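Local structure of dITP/XTP pyrophosphatase (Mycobacteroides abscessus, 6WWD) at residues D[76-79]-D[80-84]. The protein probably hydrolyses non-canonical purine nucleoside triphosphates such as XTP, dITP and ITP to monophosphate and diphosphate, a magnesium-dependent house-cleaning reaction that clears them from the nucleotide pool. Numbering follows the deposited sequence.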
# COMPACT_ATOMS: atom_id res chain seq x y z
N ALA D 76 -7.72 12.01 -0.78
CA ALA D 76 -6.52 11.18 -0.67
C ALA D 76 -5.33 12.00 -1.13
O ALA D 76 -5.28 12.44 -2.28
CB ALA D 76 -6.64 9.91 -1.52
N VAL D 77 -4.36 12.20 -0.24
CA VAL D 77 -3.18 13.03 -0.51
C VAL D 77 -1.95 12.12 -0.52
O VAL D 77 -1.66 11.44 0.47
CB VAL D 77 -3.02 14.15 0.53
CG1 VAL D 77 -1.81 15.01 0.22
CG2 VAL D 77 -4.30 14.99 0.63
N ASP D 78 -1.23 12.11 -1.65
CA ASP D 78 -0.05 11.26 -1.79
C ASP D 78 0.92 11.45 -0.62
O ASP D 78 1.38 10.47 -0.00
CB ASP D 78 0.66 11.56 -3.11
CG ASP D 78 -0.22 11.30 -4.33
OD1 ASP D 78 -1.44 11.08 -4.16
OD2 ASP D 78 0.29 11.33 -5.46
N ALA D 79 1.23 12.70 -0.29
CA ALA D 79 2.22 12.99 0.75
C ALA D 79 1.79 12.53 2.13
O ALA D 79 2.64 12.45 3.04
CB ALA D 79 2.50 14.51 0.78
N LEU D 80 0.50 12.24 2.34
CA LEU D 80 -0.01 11.72 3.60
C LEU D 80 -0.36 10.24 3.50
O LEU D 80 -1.23 9.74 4.23
CB LEU D 80 -1.24 12.51 4.06
CG LEU D 80 -1.13 14.04 4.24
CD1 LEU D 80 -2.44 14.63 4.78
CD2 LEU D 80 0.06 14.50 5.10
N ASN D 81 0.31 9.53 2.59
CA ASN D 81 0.05 8.11 2.34
C ASN D 81 -1.44 7.85 2.10
O ASN D 81 -2.00 6.86 2.56
CB ASN D 81 0.57 7.23 3.47
CG ASN D 81 0.97 5.85 2.98
OD1 ASN D 81 1.50 5.71 1.88
ND2 ASN D 81 0.73 4.83 3.80
N TRP D 82 -2.06 8.77 1.36
CA TRP D 82 -3.43 8.72 0.89
C TRP D 82 -4.46 8.96 1.99
O TRP D 82 -5.66 8.80 1.75
CB TRP D 82 -3.69 7.42 0.11
CG TRP D 82 -2.97 7.57 -1.21
CD1 TRP D 82 -3.39 8.29 -2.29
CD2 TRP D 82 -1.66 7.08 -1.55
NE1 TRP D 82 -2.45 8.25 -3.29
CE2 TRP D 82 -1.38 7.51 -2.87
CE3 TRP D 82 -0.73 6.28 -0.88
CZ2 TRP D 82 -0.20 7.19 -3.52
CZ3 TRP D 82 0.46 5.98 -1.53
CH2 TRP D 82 0.71 6.43 -2.84
N MET D 83 -4.03 9.41 3.17
CA MET D 83 -4.92 10.11 4.08
C MET D 83 -5.14 11.53 3.53
O MET D 83 -4.45 11.96 2.61
CB MET D 83 -4.33 10.12 5.49
CG MET D 83 -4.03 8.72 6.07
SD MET D 83 -5.50 7.65 6.10
CE MET D 83 -6.36 8.36 7.52
N PRO D 84 -6.11 12.30 4.06
CA PRO D 84 -7.05 12.08 5.16
C PRO D 84 -7.92 10.83 5.02
O PRO D 84 -8.35 10.34 6.05
CB PRO D 84 -7.92 13.34 5.13
CG PRO D 84 -7.03 14.39 4.56
CD PRO D 84 -6.27 13.65 3.49
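In W82, chi1 of -72° lays CG beside the residue's own backbone N and turns the indole toward D78, whose CG is likewise anti to the carbonyl carbon (chi1 -60°). CA of D78 sits over one face of the indole, 4.2 Å from the centroid of the five-membered ring, a CH-pi contact. The D78 carboxylate, turned 45° from the ring plane, brings OD1 to 3.1 Å from W82 NE1. At the edge of the same ring, A76 CB lies in plane, 3.7 Å from CD1. The backbone closes around V77: its O takes L80 N (3.0 Å) and W82 N (2.8 Å) from opposite faces of the carbonyl plane, while its N donates to M83 O. This is a beta hairpin, strand 67-77 reversing into the short strand 84-85, with a type I' turn from L80 to M83 inside its connection and N81 N bonded to D78 O on the way round. The V77 and L80 side chains run alongside each other, CB of V77 4.2 Å from CG of L80. The cis peptide bond before P84 puts its CD on the same side as M83 O, and V77 CG2 touches both, with CD at 3.7 Å. P84 also lies close to Y157, a predicted substrate-binding residue. The L80 side chain packs on L105 and Q108 of helix 98-108, and N81 ND2 bonds N81 O of the second subunit.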